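Local coordinates for alkylpurine DNA glycosylase AlkC (Pseudomonas fluorescens, PDB 5VHV), which probably removes alkylated purine bases from damaged DNA as a repair glycosylase, without flipping the damaged nucleotide out of the duplex, at residues E12-I17 with A51-S56; L44-R49 with L158-R163; Y91-G96 with E117-H122. All coordinates share one frame; numbering follows the deposited sequence.

Overall arrangement
Starting from the N terminus, the chain runs through helix 11-24 and returns in helix 46-60, where contact 1 closes a loop of 33 intervening residues. Before that loop is complete, segment 44-49 has already opened contact 2, so contacts 1 and 2 cross and share helix 46-60. Contact 2 closes much later, at the loop 158-163, and joins the N-terminal helices to the middle of the helical region around bound DNA. Contact 3 is nested within that span and brings helix 87-95 against helix 119-126. Y91 packs on S54, and Y95 on S54 and E55, of contact 1, while R121 reaches F162 of contact 2. The C-terminal strands, from residue 253 onward, follow all three.

Contact 1. Residues E12-I17 with A51-S56; sequences ERLQHI and ARVSES
V53 is wedged between L14 and I17, joining helices 11-24 and 46-60 in the N-terminal part of a HEAT-like helical-repeat fold. This is plain apolar packing, with no hydrogen bond between the two segments. The tight part is the meeting of L14 with V53: CD2 of L14 lies 3.6 Å from CG2 of V53, the leucine branch passing at a slant to the valine. I17 approaches more loosely and head-on, its CD1 4.1 Å from CG1 of V53. V53 can serve both partners because its CG1 is anti to the backbone N (chi1 170°), which leaves CG2 beside that N and splits the two methyls between I17 and L14. The backbones stay well apart, 7.8 Å between CA of L14 and CA of V53, so side chains alone bridge the gap. All three residues are buried: L14 also packs on L34 and K38 of the 30-38 helix, and V53 on F9.

The far side of helix 11-24 is looser, with E12 and Q15 exposed to solvent. R13 and H16, on the flank, are partly exposed; R13 is nevertheless held, NE by the carbonyl of I8 and NH1 by OD1 of N80. On helix 46-60, R52 turns off to the side, and its NH1 bonds the carbonyl of A39. The carbonyl O of R52 accepts twice from S56, one turn further on: the backbone N of S56 donates at 2.8 Å, and OG of S56 donates at the same 2.8 Å from 44° above the carbonyl plane of R52.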
loop_
_atom_site.group_PDB
_atom_site.type_symbol
_atom_site.label_atom_id
_atom_site.label_comp_id
_atom_site.label_asym_id
_atom_site.label_seq_id
_atom_site.Cartn_x
_atom_site.Cartn_y
_atom_site.Cartn_z
ATOM N N GLU A 12 -11.570 -25.276 -9.649
ATOM C CA GLU A 12 -11.742 -24.929 -11.053
ATOM C C GLU A 12 -10.511 -24.204 -11.598
ATOM O O GLU A 12 -10.067 -24.484 -12.720
ATOM C CB GLU A 12 -13.004 -24.078 -11.224
ATOM C CG GLU A 12 -14.345 -24.801 -10.966
ATOM C CD GLU A 12 -14.610 -25.209 -9.496
ATOM O OE1 GLU A 12 -14.040 -24.611 -8.546
ATOM O OE2 GLU A 12 -15.418 -26.148 -9.294
ATOM N N ARG A 13 -9.940 -23.273 -10.818
ATOM C CA ARG A 13 -8.717 -22.592 -11.248
ATOM C C ARG A 13 -7.537 -23.553 -11.328
ATOM O O ARG A 13 -6.705 -23.444 -12.238
ATOM C CB ARG A 13 -8.370 -21.433 -10.300
ATOM C CG ARG A 13 -7.269 -20.470 -10.839
ATOM C CD ARG A 13 -7.824 -19.400 -11.790
ATOM N NE ARG A 13 -8.807 -18.569 -11.114
ATOM C CZ ARG A 13 -9.516 -17.592 -11.674
ATOM N NH1 ARG A 13 -9.323 -17.244 -12.937
ATOM N NH2 ARG A 13 -10.417 -16.940 -10.951
ATOM N N LEU A 14 -7.412 -24.470 -10.363
ATOM C CA LEU A 14 -6.325 -25.442 -10.440
ATOM C C LEU A 14 -6.465 -26.300 -11.689
ATOM O O LEU A 14 -5.470 -26.624 -12.344
ATOM C CB LEU A 14 -6.291 -26.317 -9.187
ATOM C CG LEU A 14 -6.124 -25.608 -7.841
ATOM C CD1 LEU A 14 -6.333 -26.601 -6.683
ATOM C CD2 LEU A 14 -4.751 -24.940 -7.760
ATOM N N GLN A 15 -7.698 -26.661 -12.046
ATOM C CA GLN A 15 -7.913 -27.427 -13.273
ATOM C C GLN A 15 -7.519 -26.617 -14.497
ATOM O O GLN A 15 -6.950 -27.162 -15.451
ATOM C CB GLN A 15 -9.370 -27.883 -13.352
ATOM C CG GLN A 15 -9.701 -28.921 -12.298
ATOM C CD GLN A 15 -11.182 -29.186 -12.155
ATOM O OE1 GLN A 15 -12.023 -28.455 -12.692
ATOM N NE2 GLN A 15 -11.511 -30.236 -11.416
ATOM N N HIS A 16 -7.805 -25.310 -14.489
ATOM C CA HIS A 16 -7.388 -24.445 -15.592
ATOM C C HIS A 16 -5.868 -24.394 -15.702
ATOM O O HIS A 16 -5.314 -24.512 -16.806
ATOM C CB HIS A 16 -7.990 -23.045 -15.391
ATOM C CG HIS A 16 -7.245 -21.918 -16.055
ATOM N ND1 HIS A 16 -7.313 -21.663 -17.410
ATOM C CD2 HIS A 16 -6.487 -20.923 -15.526
ATOM C CE1 HIS A 16 -6.592 -20.588 -17.691
ATOM N NE2 HIS A 16 -6.080 -20.120 -16.565
ATOM N N ILE A 17 -5.178 -24.251 -14.569
ATOM C CA ILE A 17 -3.719 -24.234 -14.575
ATOM C C ILE A 17 -3.186 -25.543 -15.150
ATOM O O ILE A 17 -2.263 -25.556 -15.976
ATOM C CB ILE A 17 -3.175 -23.975 -13.154
ATOM C CG1 ILE A 17 -3.546 -22.560 -12.669
ATOM C CG2 ILE A 17 -1.641 -24.105 -13.119
ATOM C CD1 ILE A 17 -3.329 -22.330 -11.184
ATOM N N ALA A 51 1.284 -20.247 -3.092
ATOM C CA ALA A 51 2.536 -20.975 -2.909
ATOM C C ALA A 51 2.361 -22.451 -3.235
ATOM O O ALA A 51 3.257 -23.083 -3.813
ATOM C CB ALA A 51 3.050 -20.815 -1.476
ATOM N N ARG A 52 1.224 -23.019 -2.843
ATOM C CA ARG A 52 0.970 -24.439 -3.073
ATOM C C ARG A 52 1.026 -24.787 -4.561
ATOM O O ARG A 52 1.577 -25.827 -4.931
ATOM C CB ARG A 52 -0.372 -24.833 -2.473
ATOM C CG ARG A 52 -0.827 -26.289 -2.776
ATOM C CD ARG A 52 0.042 -27.349 -2.095
ATOM N NE ARG A 52 -0.162 -27.414 -0.646
ATOM C CZ ARG A 52 -1.180 -28.011 -0.049
ATOM N NH1 ARG A 52 -2.120 -28.596 -0.780
ATOM N NH2 ARG A 52 -1.276 -28.017 1.276
ATOM N N VAL A 53 0.515 -23.914 -5.436
ATOM C CA VAL A 53 0.553 -24.215 -6.870
ATOM C C VAL A 53 1.996 -24.382 -7.340
ATOM O O VAL A 53 2.325 -25.303 -8.090
ATOM C CB VAL A 53 -0.174 -23.124 -7.676
ATOM C CG1 VAL A 53 0.076 -23.310 -9.163
ATOM C CG2 VAL A 53 -1.679 -23.149 -7.375
ATOM N N SER A 54 2.873 -23.477 -6.921
ATOM C CA SER A 54 4.284 -23.565 -7.283
ATOM C C SER A 54 4.919 -24.843 -6.749
ATOM O O SER A 54 5.652 -25.539 -7.472
ATOM C CB SER A 54 5.021 -22.326 -6.756
ATOM O OG SER A 54 6.423 -22.482 -6.768
ATOM N N GLU A 55 4.643 -25.179 -5.487
ATOM C CA GLU A 55 5.184 -26.394 -4.894
ATOM C C GLU A 55 4.681 -27.632 -5.623
ATOM O O GLU A 55 5.418 -28.608 -5.797
ATOM C CB GLU A 55 4.793 -26.483 -3.422
ATOM C CG GLU A 55 5.335 -25.343 -2.601
ATOM C CD GLU A 55 4.698 -25.256 -1.229
ATOM O OE1 GLU A 55 3.879 -26.140 -0.910
ATOM O OE2 GLU A 55 5.035 -24.321 -0.461
ATOM N N SER A 56 3.405 -27.629 -5.996
ATOM C CA SER A 56 2.835 -28.790 -6.663
ATOM C C SER A 56 3.461 -28.985 -8.029
ATOM O O SER A 56 3.745 -30.122 -8.433
ATOM C CB SER A 56 1.323 -28.631 -6.795
ATOM O OG SER A 56 0.724 -28.467 -5.521
#

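Contact 2. Residues L44-R49 with L158-R163; sequences LSVMQR and LPWSFR. With 9B4 ((2R,5R,13R,16R)-9-(hydroxymethyl)-9-{[(2R)-2-hydroxypropoxy]methyl}-5,13-dimethyl-4,7,11,14-tetraoxaheptadecane-2,16-diol), chain L; nucleotides of chain D.
OP1 of the phosphate of DG8 in chain D is gripped by two donors, OG of S45 at 2.7 Å and the backbone N of M47 at 3.1 Å (156° at the hydrogen), and M47 then carries the contact on to W160. S45 is the N-cap of helix 46-60 and forms a capping box with Q48: its N donates to OE1 of Q48 at 2.8 Å, while its OG receives a weak bond from the backbone N of Q48. The phosphate therefore sits at a helix N terminus, where the dipole would probably favour its negative charge.

Side chains complete the bridge. CG of M47 comes within 3.7 Å of CE3 of W160, and the bend at chi2 of M47 (-59°) brings SD obliquely up to the indole, a Met-aromatic contact 4.8 Å from the centroid of the six-membered ring. CG1 of V46 adds a lighter touch at CH2 of W160, 4.2 Å away.

The indole lies between two oxygens offset toward its rim: DG8 O4' over one face, 3.3 Å from CD1 of W160, and O36 of the bound polyether 9B4 over the opposite face, 3.5 Å from NE1 of W160. NE1 itself donates to O2 of a thymine base. W160 enters this slot from a type II turn, L158 to S161, where it takes a positive phi of 74°.

The loop 158-163 links helices 144-152 and 165-169, and its W160 also packs on F118, while the opening turn of helix 46-60 meets the loop directly, with the DG8 backbone lying alongside both.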
loop_
_atom_site.group_PDB
_atom_site.type_symbol
_atom_site.label_atom_id
_atom_site.label_comp_id
_atom_site.label_asym_id
_atom_site.label_seq_id
_atom_site.Cartn_x
_atom_site.Cartn_y
_atom_site.Cartn_z
ATOM N N LEU A 44 -6.403 -23.698 3.285
ATOM C CA LEU A 44 -5.360 -22.800 2.811
ATOM C C LEU A 44 -5.915 -21.403 2.579
ATOM O O LEU A 44 -6.973 -21.235 1.961
ATOM C CB LEU A 44 -4.733 -23.318 1.516
ATOM C CG LEU A 44 -4.069 -24.698 1.632
ATOM C CD1 LEU A 44 -3.473 -25.083 0.292
ATOM C CD2 LEU A 44 -2.996 -24.721 2.710
ATOM N N SER A 45 -5.179 -20.409 3.054
ATOM C CA SER A 45 -5.453 -19.018 2.732
ATOM C C SER A 45 -5.028 -18.729 1.295
ATOM O O SER A 45 -4.411 -19.562 0.617
ATOM C CB SER A 45 -4.708 -18.109 3.696
ATOM O OG SER A 45 -3.319 -18.101 3.366
ATOM N N VAL A 46 -5.349 -17.528 0.818
ATOM C CA VAL A 46 -5.059 -17.227 -0.581
ATOM C C VAL A 46 -3.556 -17.302 -0.868
ATOM O O VAL A 46 -3.134 -17.860 -1.890
ATOM C CB VAL A 46 -5.664 -15.870 -0.989
ATOM C CG1 VAL A 46 -4.962 -14.704 -0.302
ATOM C CG2 VAL A 46 -5.573 -15.716 -2.495
ATOM N N MET A 47 -2.713 -16.776 0.019
ATOM C CA MET A 47 -1.286 -16.829 -0.284
ATOM C C MET A 47 -0.681 -18.216 -0.033
ATOM O O MET A 47 0.318 -18.562 -0.675
ATOM C CB MET A 47 -0.524 -15.768 0.504
ATOM C CG MET A 47 -0.869 -14.303 0.078
ATOM S SD MET A 47 -0.514 -13.964 -1.679
ATOM C CE MET A 47 1.188 -13.506 -1.569
ATOM N N GLN A 48 -1.281 -19.019 0.848
ATOM C CA GLN A 48 -0.902 -20.426 0.951
ATOM C C GLN A 48 -1.244 -21.187 -0.326
ATOM O O GLN A 48 -0.486 -22.069 -0.753
ATOM C CB GLN A 48 -1.603 -21.071 2.138
ATOM C CG GLN A 48 -1.072 -20.690 3.500
ATOM C CD GLN A 48 -1.874 -21.364 4.598
ATOM O OE1 GLN A 48 -3.074 -21.119 4.751
ATOM N NE2 GLN A 48 -1.229 -22.251 5.353
ATOM N N ARG A 49 -2.393 -20.872 -0.942
ATOM C CA ARG A 49 -2.781 -21.544 -2.181
ATOM C C ARG A 49 -1.852 -21.152 -3.315
ATOM O O ARG A 49 -1.450 -21.998 -4.121
ATOM C CB ARG A 49 -4.242 -21.204 -2.553
ATOM C CG ARG A 49 -5.265 -21.721 -1.538
ATOM C CD ARG A 49 -6.697 -21.331 -1.878
ATOM N NE ARG A 49 -7.597 -21.736 -0.802
ATOM C CZ ARG A 49 -8.865 -22.094 -0.955
ATOM N NH1 ARG A 49 -9.440 -22.098 -2.150
ATOM N NH2 ARG A 49 -9.574 -22.419 0.104
ATOM N N LEU A 158 6.295 -3.508 2.734
ATOM C CA LEU A 158 5.314 -3.946 1.739
ATOM C C LEU A 158 4.218 -4.789 2.396
ATOM O O LEU A 158 4.528 -5.772 3.081
ATOM C CB LEU A 158 6.015 -4.771 0.661
ATOM C CG LEU A 158 5.095 -5.235 -0.476
ATOM C CD1 LEU A 158 4.660 -4.065 -1.377
ATOM C CD2 LEU A 158 5.767 -6.307 -1.320
ATOM N N PRO A 159 2.939 -4.484 2.184
ATOM C CA PRO A 159 1.897 -5.372 2.711
ATOM C C PRO A 159 2.016 -6.777 2.129
ATOM O O PRO A 159 2.374 -6.962 0.965
ATOM C CB PRO A 159 0.593 -4.684 2.292
ATOM C CG PRO A 159 0.965 -3.219 2.280
ATOM C CD PRO A 159 2.359 -3.243 1.637
ATOM N N TRP A 160 1.753 -7.767 2.978
ATOM C CA TRP A 160 1.738 -9.197 2.646
ATOM C C TRP A 160 3.136 -9.773 2.446
ATOM O O TRP A 160 3.269 -10.896 1.938
ATOM C CB TRP A 160 0.880 -9.492 1.412
ATOM C CG TRP A 160 -0.584 -9.277 1.595
ATOM C CD1 TRP A 160 -1.202 -8.512 2.556
ATOM C CD2 TRP A 160 -1.633 -9.851 0.799
ATOM N NE1 TRP A 160 -2.576 -8.559 2.382
ATOM C CE2 TRP A 160 -2.863 -9.375 1.317
ATOM C CE3 TRP A 160 -1.652 -10.703 -0.317
ATOM C CZ2 TRP A 160 -4.087 -9.738 0.774
ATOM C CZ3 TRP A 160 -2.877 -11.061 -0.862
ATOM C CH2 TRP A 160 -4.078 -10.579 -0.314
ATOM N N SER A 161 4.182 -9.058 2.862
ATOM C CA SER A 161 5.541 -9.595 2.885
ATOM C C SER A 161 6.217 -9.173 4.175
ATOM O O SER A 161 5.755 -8.272 4.875
ATOM C CB SER A 161 6.371 -9.138 1.682
ATOM O OG SER A 161 7.690 -9.683 1.710
ATOM N N PHE A 162 7.288 -9.885 4.517
ATOM C CA PHE A 162 8.138 -9.465 5.616
ATOM C C PHE A 162 8.739 -8.098 5.325
ATOM O O PHE A 162 8.979 -7.716 4.174
ATOM C CB PHE A 162 9.256 -10.502 5.871
ATOM C CG PHE A 162 9.952 -10.975 4.614
ATOM C CD1 PHE A 162 11.065 -10.316 4.130
ATOM C CD2 PHE A 162 9.492 -12.088 3.937
ATOM C CE1 PHE A 162 11.682 -10.763 2.959
ATOM C CE2 PHE A 162 10.104 -12.527 2.774
ATOM C CZ PHE A 162 11.194 -11.874 2.298
ATOM N N ARG A 163 8.959 -7.343 6.392
ATOM C CA ARG A 163 9.672 -6.088 6.286
ATOM C C ARG A 163 11.119 -6.372 5.899
ATOM O O ARG A 163 11.673 -7.421 6.243
ATOM C CB ARG A 163 9.615 -5.330 7.615
ATOM C CG ARG A 163 8.209 -4.862 7.972
ATOM C CD ARG A 163 8.174 -3.958 9.195
ATOM N NE ARG A 163 6.794 -3.688 9.589
ATOM C CZ ARG A 163 6.431 -3.076 10.715
ATOM N NH1 ARG A 163 7.350 -2.652 11.583
ATOM N NH2 ARG A 163 5.143 -2.916 10.984
HETATM C C01 9B4 L . -7.580 -7.256 1.984
HETATM C C02 9B4 L . -6.987 -6.588 0.743
HETATM C C03 9B4 L . -7.188 -7.500 -0.451
HETATM C C05 9B4 L . -6.675 -7.854 -2.673
HETATM C C06 9B4 L . -6.617 -7.169 -4.035
HETATM C C07 9B4 L . -5.394 -6.266 -4.127
HETATM C C09 9B4 L . -3.062 -6.214 -3.999
HETATM C C10 9B4 L . -1.878 -6.952 -4.627
HETATM C C12 9B4 L . -1.198 -8.069 -6.615
HETATM C C13 9B4 L . -1.421 -8.060 -8.131
HETATM C C15 9B4 L . -0.710 -9.253 -8.768
HETATM C C16 9B4 L . -1.637 -8.207 -3.798
HETATM C C17 9B4 L . -7.843 -6.279 -4.285
HETATM C C23 9B4 L . -6.480 -8.322 -5.037
HETATM C C25 9B4 L . -7.810 -8.647 -6.881
HETATM C C26 9B4 L . -7.760 -8.772 -8.396
HETATM C C27 9B4 L . -6.440 -8.252 -8.977
HETATM C C34 9B4 L . -5.202 -5.039 0.989
HETATM C C35 9B4 L . -3.998 -4.801 0.092
HETATM C C37 9B4 L . -3.305 -3.525 0.577
HETATM O O04 9B4 L . -6.628 -6.936 -1.615
HETATM O O08 9B4 L . -4.221 -7.012 -4.016
HETATM O O11 9B4 L . -2.163 -7.283 -5.963
HETATM O O14 9B4 L . -2.789 -8.152 -8.415
HETATM O O18 9B4 L . -9.070 -6.928 -4.060
HETATM O O24 9B4 L . -6.711 -7.936 -6.353
HETATM O O28 9B4 L . -7.894 -10.137 -8.665
HETATM O O33 9B4 L . -5.616 -6.372 0.882
HETATM O O36 9B4 L . -3.138 -5.907 0.165
ATOM P P DG D 8 -3.569 -14.599 3.772
ATOM O OP1 DG D 8 -2.891 -15.488 2.809
ATOM O OP2 DG D 8 -4.323 -15.130 4.931
ATOM O "O5'" DG D 8 -2.533 -13.559 4.395
ATOM C "C5'" DG D 8 -1.725 -12.808 3.531
ATOM C "C4'" DG D 8 -0.991 -11.752 4.308
ATOM O "O4'" DG D 8 -1.938 -10.793 4.823
ATOM C "C3'" DG D 8 -0.222 -12.285 5.533
ATOM O "O3'" DG D 8 1.127 -12.034 5.353
ATOM C "C2'" DG D 8 -0.831 -11.525 6.715
ATOM C "C1'" DG D 8 -1.428 -10.311 6.039
ATOM N N9 DG D 8 -2.488 -9.649 6.781
ATOM C C8 DG D 8 -3.678 -10.192 7.245
ATOM N N7 DG D 8 -4.428 -9.327 7.875
ATOM C C5 DG D 8 -3.673 -8.138 7.837
ATOM C C6 DG D 8 -3.963 -6.859 8.361
ATOM O O6 DG D 8 -4.963 -6.497 9.000
ATOM N N1 DG D 8 -2.930 -5.953 8.105
ATOM C C2 DG D 8 -1.778 -6.251 7.421
ATOM N N2 DG D 8 -0.917 -5.259 7.255
ATOM N N3 DG D 8 -1.495 -7.452 6.923
ATOM C C4 DG D 8 -2.490 -8.333 7.166
#

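Contact 3. Residues Y91-G96 with E117-H122; sequences YVASYG and EFAIRH
A93 and A119 bring helix 87-95 against helix 119-126 so closely that their CA atoms are 5.1 Å apart. Along the first segment, Y91 turns away from the partner and packs into helices 46-60 and 65-75; CD2 of Y95 sits over the centre of its ring. V92 is directed to the flank, onto S103, A106 and L107 of helix 100-110.

A93 then makes the contact itself. Its single methyl meets three groups: CB of A119 at 3.8 Å, the carbonyl O of A119 at 3.7 Å, and CD2 of the H122 imidazole at 3.9 Å. H122, one turn beyond A119, has CG beside its backbone N (chi1 -64°), which places the ring obliquely against the methyl, with the A119 carbonyl O at the ring's edge. The same imidazole packs edge-to-face with F162.

S94 comes next and faces away, its OG bonded to the carbonyl of H90 in its own helix. Y95 lies on the far side of the helix, its ring stacked with that of H58. At G96 the chain leaves helical geometry, although the G96 amide still donates to the V92 carbonyl at 2.8 Å; the G96 carbonyl is bonded to S103 OG.

No hydrogen bond or charge pair crosses between 91-96 and 117-122. The junction within this helical-repeat fold rests on van der Waals fit, the two small alanine methyls letting the backbones come this near, and the A119 carbonyl taking its bond from the H122 amide rather than from the neighbouring helix.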
loop_
_atom_site.group_PDB
_atom_site.type_symbol
_atom_site.label_atom_id
_atom_site.label_comp_id
_atom_site.label_asym_id
_atom_site.label_seq_id
_atom_site.Cartn_x
_atom_site.Cartn_y
_atom_site.Cartn_z
ATOM N N TYR A 91 7.693 -19.425 -7.848
ATOM C CA TYR A 91 8.512 -20.563 -8.247
ATOM C C TYR A 91 9.975 -20.144 -8.382
ATOM O O TYR A 91 10.885 -20.850 -7.936
ATOM C CB TYR A 91 7.951 -21.146 -9.558
ATOM C CG TYR A 91 8.696 -22.365 -10.036
ATOM C CD1 TYR A 91 9.894 -22.221 -10.694
ATOM C CD2 TYR A 91 8.203 -23.661 -9.827
ATOM C CE1 TYR A 91 10.614 -23.303 -11.108
ATOM C CE2 TYR A 91 8.927 -24.759 -10.242
ATOM C CZ TYR A 91 10.129 -24.565 -10.888
ATOM O OH TYR A 91 10.895 -25.627 -11.307
ATOM N N VAL A 92 10.218 -18.965 -8.948
ATOM C CA VAL A 92 11.587 -18.483 -9.120
ATOM C C VAL A 92 12.253 -18.247 -7.765
ATOM O O VAL A 92 13.422 -18.593 -7.553
ATOM C CB VAL A 92 11.574 -17.199 -9.979
ATOM C CG1 VAL A 92 12.943 -16.546 -9.987
ATOM C CG2 VAL A 92 11.092 -17.501 -11.378
ATOM N N ALA A 93 11.549 -17.584 -6.848
ATOM C CA ALA A 93 12.126 -17.336 -5.525
ATOM C C ALA A 93 12.379 -18.632 -4.763
ATOM O O ALA A 93 13.349 -18.728 -3.998
ATOM C CB ALA A 93 11.210 -16.430 -4.720
ATOM N N SER A 94 11.526 -19.640 -4.973
ATOM C CA SER A 94 11.650 -20.903 -4.256
ATOM C C SER A 94 12.822 -21.728 -4.765
ATOM O O SER A 94 13.580 -22.295 -3.969
ATOM C CB SER A 94 10.353 -21.710 -4.377
ATOM O OG SER A 94 9.247 -21.065 -3.735
ATOM N N TYR A 95 12.968 -21.845 -6.089
ATOM C CA TYR A 95 13.852 -22.837 -6.686
ATOM C C TYR A 95 15.011 -22.231 -7.469
ATOM O O TYR A 95 15.869 -22.984 -7.960
ATOM C CB TYR A 95 13.031 -23.785 -7.585
ATOM C CG TYR A 95 11.831 -24.325 -6.825
ATOM C CD1 TYR A 95 12.007 -25.095 -5.674
ATOM C CD2 TYR A 95 10.551 -24.023 -7.214
ATOM C CE1 TYR A 95 10.905 -25.560 -4.940
ATOM C CE2 TYR A 95 9.440 -24.489 -6.497
ATOM C CZ TYR A 95 9.627 -25.247 -5.359
ATOM O OH TYR A 95 8.514 -25.661 -4.672
ATOM N N GLY A 96 15.082 -20.903 -7.566
ATOM C CA GLY A 96 16.061 -20.218 -8.390
ATOM C C GLY A 96 17.204 -19.543 -7.660
ATOM O O GLY A 96 17.953 -18.780 -8.288
ATOM N N GLU A 117 6.737 -8.582 -6.884
ATOM C CA GLU A 117 7.041 -7.811 -5.684
ATOM C C GLU A 117 7.302 -8.688 -4.468
ATOM O O GLU A 117 8.084 -8.298 -3.605
ATOM C CB GLU A 117 5.901 -6.838 -5.359
ATOM C CG GLU A 117 4.602 -7.490 -4.895
ATOM C CD GLU A 117 3.438 -6.510 -5.002
ATOM O OE1 GLU A 117 2.923 -6.108 -3.950
ATOM O OE2 GLU A 117 3.030 -6.162 -6.136
ATOM N N PHE A 118 6.641 -9.845 -4.361
ATOM C CA PHE A 118 6.911 -10.748 -3.240
ATOM C C PHE A 118 8.182 -11.557 -3.469
ATOM O O PHE A 118 9.003 -11.719 -2.554
ATOM C CB PHE A 118 5.712 -11.672 -3.022
ATOM C CG PHE A 118 4.436 -10.920 -2.816
ATOM C CD1 PHE A 118 4.314 -10.067 -1.728
ATOM C CD2 PHE A 118 3.387 -11.034 -3.704
ATOM C CE1 PHE A 118 3.168 -9.342 -1.540
ATOM C CE2 PHE A 118 2.231 -10.313 -3.520
ATOM C CZ PHE A 118 2.123 -9.462 -2.440
ATOM N N ALA A 119 8.352 -12.072 -4.684
ATOM C CA ALA A 119 9.483 -12.953 -4.969
ATOM C C ALA A 119 10.816 -12.216 -4.827
ATOM O O ALA A 119 11.789 -12.774 -4.318
ATOM C CB ALA A 119 9.317 -13.535 -6.378
ATOM N N ILE A 120 10.885 -10.958 -5.274
ATOM C CA ILE A 120 12.171 -10.274 -5.269
ATOM C C ILE A 120 12.661 -10.064 -3.845
ATOM O O ILE A 120 13.874 -9.985 -3.608
ATOM C CB ILE A 120 12.077 -8.940 -6.033
ATOM C CG1 ILE A 120 13.467 -8.356 -6.302
ATOM C CG2 ILE A 120 11.220 -7.910 -5.279
ATOM C CD1 ILE A 120 14.286 -9.148 -7.306
ATOM N N ARG A 121 11.748 -10.039 -2.868
ATOM C CA ARG A 121 12.146 -9.789 -1.485
ATOM C C ARG A 121 12.916 -10.959 -0.887
ATOM O O ARG A 121 13.763 -10.750 -0.014
ATOM C CB ARG A 121 10.908 -9.440 -0.649
ATOM C CG ARG A 121 10.276 -8.128 -1.136
ATOM C CD ARG A 121 8.958 -7.815 -0.440
ATOM N NE ARG A 121 9.029 -7.251 0.910
ATOM C CZ ARG A 121 9.320 -5.975 1.173
ATOM N NH1 ARG A 121 9.644 -5.152 0.180
ATOM N NH2 ARG A 121 9.268 -5.506 2.429
ATOM N N HIS A 122 12.678 -12.192 -1.362
ATOM C CA HIS A 122 13.503 -13.307 -0.908
ATOM C C HIS A 122 14.939 -13.127 -1.362
ATOM O O HIS A 122 15.880 -13.469 -0.628
ATOM C CB HIS A 122 12.938 -14.634 -1.417
ATOM C CG HIS A 122 11.579 -14.935 -0.867
ATOM N ND1 HIS A 122 11.390 -15.459 0.398
ATOM C CD2 HIS A 122 10.347 -14.710 -1.371
ATOM C CE1 HIS A 122 10.094 -15.577 0.630
ATOM N NE2 HIS A 122 9.438 -15.131 -0.430
#